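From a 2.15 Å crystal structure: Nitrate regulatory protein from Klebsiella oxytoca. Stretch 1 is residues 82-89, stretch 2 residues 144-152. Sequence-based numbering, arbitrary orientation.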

# COMPACT_ATOMS: atom_id res chain seq x y z
N ILE A 82 23.81 25.00 11.29
CA ILE A 82 25.22 25.34 11.46
C ILE A 82 25.37 26.57 12.35
O ILE A 82 26.23 26.63 13.22
CB ILE A 82 25.95 25.56 10.11
CG1 ILE A 82 25.86 24.32 9.22
CG2 ILE A 82 27.42 25.88 10.35
CD1 ILE A 82 26.68 23.15 9.74
N TRP A 83 24.52 27.56 12.12
CA TRP A 83 24.40 28.69 13.02
C TRP A 83 24.26 28.23 14.47
O TRP A 83 25.02 28.68 15.34
CB TRP A 83 23.21 29.55 12.59
CG TRP A 83 22.83 30.58 13.57
CD1 TRP A 83 21.72 30.58 14.36
CD2 TRP A 83 23.54 31.79 13.87
NE1 TRP A 83 21.70 31.71 15.14
CE2 TRP A 83 22.80 32.47 14.86
CE3 TRP A 83 24.73 32.35 13.40
CZ2 TRP A 83 23.21 33.70 15.39
CZ3 TRP A 83 25.14 33.57 13.93
CH2 TRP A 83 24.38 34.23 14.92
N LEU A 84 23.32 27.33 14.75
CA LEU A 84 23.08 26.89 16.13
C LEU A 84 24.22 26.02 16.70
O LEU A 84 24.69 26.27 17.81
CB LEU A 84 21.72 26.20 16.28
CG LEU A 84 20.48 27.07 16.03
CD1 LEU A 84 19.22 26.21 15.82
CD2 LEU A 84 20.26 28.11 17.14
N CYS A 85 24.67 25.02 15.94
CA CYS A 85 25.75 24.13 16.38
C CYS A 85 27.10 24.83 16.54
O CYS A 85 27.97 24.34 17.26
CB CYS A 85 25.94 22.97 15.39
SG CYS A 85 24.59 21.75 15.28
N SER A 86 27.28 25.94 15.84
CA SER A 86 28.52 26.72 15.95
C SER A 86 28.39 27.84 16.98
O SER A 86 29.26 28.71 17.08
CB SER A 86 28.92 27.32 14.60
OG SER A 86 28.12 28.45 14.32
N GLY A 87 27.31 27.81 17.74
CA GLY A 87 27.08 28.81 18.77
C GLY A 87 27.02 30.24 18.26
O GLY A 87 27.53 31.16 18.90
N GLY A 88 26.40 30.44 17.10
CA GLY A 88 26.27 31.77 16.54
C GLY A 88 27.57 32.32 15.96
O GLY A 88 27.82 33.52 15.99
N ARG A 89 28.40 31.43 15.42
CA ARG A 89 29.66 31.84 14.78
C ARG A 89 29.61 31.82 13.25
O ARG A 89 30.18 32.69 12.59
CB ARG A 89 30.82 30.97 15.26
CG ARG A 89 31.33 31.35 16.64
CD ARG A 89 32.11 30.22 17.28
NE ARG A 89 32.32 30.45 18.71
CZ ARG A 89 32.90 29.59 19.54
NH1 ARG A 89 33.33 28.42 19.09
NH2 ARG A 89 33.04 29.89 20.82
N ARG A 144 13.69 32.59 17.19
CA ARG A 144 14.37 31.72 18.15
C ARG A 144 15.70 31.26 17.59
O ARG A 144 16.67 31.15 18.34
CB ARG A 144 13.51 30.52 18.53
CG ARG A 144 12.43 30.89 19.53
CD ARG A 144 11.78 29.68 20.15
NE ARG A 144 10.74 30.10 21.08
CZ ARG A 144 10.96 30.49 22.33
NH1 ARG A 144 12.20 30.49 22.81
NH2 ARG A 144 9.95 30.88 23.09
N VAL A 145 15.74 30.97 16.29
CA VAL A 145 16.99 30.56 15.68
C VAL A 145 18.02 31.69 15.82
O VAL A 145 19.15 31.45 16.28
CB VAL A 145 16.82 30.15 14.19
CG1 VAL A 145 18.18 30.11 13.49
CG2 VAL A 145 16.11 28.81 14.08
N ARG A 146 17.63 32.91 15.46
CA ARG A 146 18.54 34.06 15.60
C ARG A 146 19.03 34.23 17.03
O ARG A 146 20.23 34.33 17.28
CB ARG A 146 17.88 35.36 15.16
CG ARG A 146 17.31 35.31 13.77
CD ARG A 146 16.97 36.70 13.28
NE ARG A 146 15.80 36.66 12.41
CZ ARG A 146 14.59 37.03 12.80
NH1 ARG A 146 14.40 37.49 14.03
NH2 ARG A 146 13.57 36.96 11.95
N ASP A 147 18.09 34.27 17.96
CA ASP A 147 18.40 34.47 19.37
C ASP A 147 19.04 33.23 19.97
O ASP A 147 19.44 33.22 21.13
CB ASP A 147 17.13 34.83 20.15
CG ASP A 147 16.41 36.04 19.57
OD1 ASP A 147 17.05 36.76 18.78
OD2 ASP A 147 15.23 36.27 19.89
N ARG A 148 19.13 32.17 19.17
CA ARG A 148 19.67 30.91 19.65
C ARG A 148 18.95 30.43 20.91
O ARG A 148 19.56 29.85 21.82
CB ARG A 148 21.18 31.03 19.87
CG ARG A 148 21.91 31.67 18.66
CD ARG A 148 23.39 31.96 18.95
NE ARG A 148 24.03 30.80 19.54
CZ ARG A 148 24.72 30.81 20.67
NH1 ARG A 148 24.91 31.94 21.33
NH2 ARG A 148 25.24 29.68 21.12
N GLU A 149 17.64 30.68 20.97
CA GLU A 149 16.81 30.24 22.09
C GLU A 149 16.05 28.97 21.73
O GLU A 149 14.88 28.80 22.08
CB GLU A 149 15.84 31.35 22.51
CG GLU A 149 16.56 32.56 23.13
CD GLU A 149 15.61 33.67 23.55
OE1 GLU A 149 14.38 33.50 23.42
OE2 GLU A 149 16.11 34.72 24.02
N ILE A 150 16.73 28.09 21.01
CA ILE A 150 16.16 26.81 20.60
C ILE A 150 17.33 25.91 20.28
O ILE A 150 18.39 26.40 19.89
CB ILE A 150 15.25 26.97 19.37
CG1 ILE A 150 14.55 25.65 19.04
CG2 ILE A 150 16.03 27.49 18.15
CD1 ILE A 150 13.50 25.77 17.92
N ALA A 151 17.18 24.61 20.48
CA ALA A 151 18.28 23.69 20.18
C ALA A 151 18.27 23.30 18.70
O ALA A 151 17.24 23.34 18.04
CB ALA A 151 18.19 22.45 21.05
N ALA A 152 19.43 22.93 18.18
CA ALA A 152 19.54 22.55 16.76
C ALA A 152 18.57 21.43 16.37
O ALA A 152 17.92 21.52 15.33
CB ALA A 152 20.98 22.18 16.40
O HOH W 1 23.43 27.64 19.66

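Each stretch carries the end of a helix into a turn. In the first, residues 82-85 are helical and Ser86 is the first to leave helical angles; Gly87 and Gly88 follow with positive phi, a conformation glycine adopts readily because it has no CB. The turn is held by backbone bonds from Gly87 N to Leu84 O (3.0 Å) and from Gly88 N to Trp83 O (2.8 Å). Ser86 OG gives Ile82 O a second donor (2.8 Å between those atoms), beside the backbone bond from Ser86 N; a short hydroxyl side chain can fold back to do this. In the second stretch the helix that includes Arg144 and Val145 gives way to a Schellman motif at Arg148, whose phi is positive; Glu149 N returns to Arg144 O (2.8 Å) and Arg148 N to Val145 O (3.0 Å). The chain then extends through Ile150 to Ala151, the N-cap of a new helix. The CA atoms come nearest at Leu84 and Ala152, with 5.6 Å between them; Ala152 turns its small methyl toward the other stretch at this point.

The one direct hydrogen bond between the stretches joins Trp83 NE1 to Val145 O at 2.8 Å. That carbonyl lies at the edge of the indole, near its plane, where the N-H can reach it, and it also accepts the bond from Arg148 N. Tryptophan suits this place because it combines a donor with a broad apolar surface: its CD1 packs 3.7 Å from Val145 CG1.

Leu84 has the largest area covered by the opposing stretch. Its CA-to-CB bond points sideways, but the end of the side chain comes nearer, and the branched tip fits among several neighbours. Leu84 CD1 lies 4.2 Å from Ile150 CG2 and 4.4 Å from Val145 CG2, while Leu84 CB sits 4.1 Å from Ala152 CB. Cys85 extends this apolar patch, its SG 3.8 Å from Ala152 CB.

Arg148 reaches across to the glycine turn. Its guanidinium has Gly87 C over one face, and Arg148 NH2 approaches Gly87 CA to 3.1 Å. An ideal CB on Gly88 would fall 2.8 Å from Arg148 CD, a clash, so the absence of a side chain there leaves room for the arginine. Gly88 N and Arg148 NE, 3.4 Å apart, are both donors and do not bond. Instead, a water links the stretches: it donates to Leu84 O (2.6 Å from the water oxygen) and accepts from Arg148 NH2 (3.1 Å from that oxygen), giving the charged group a polar partner beside the apolar contact.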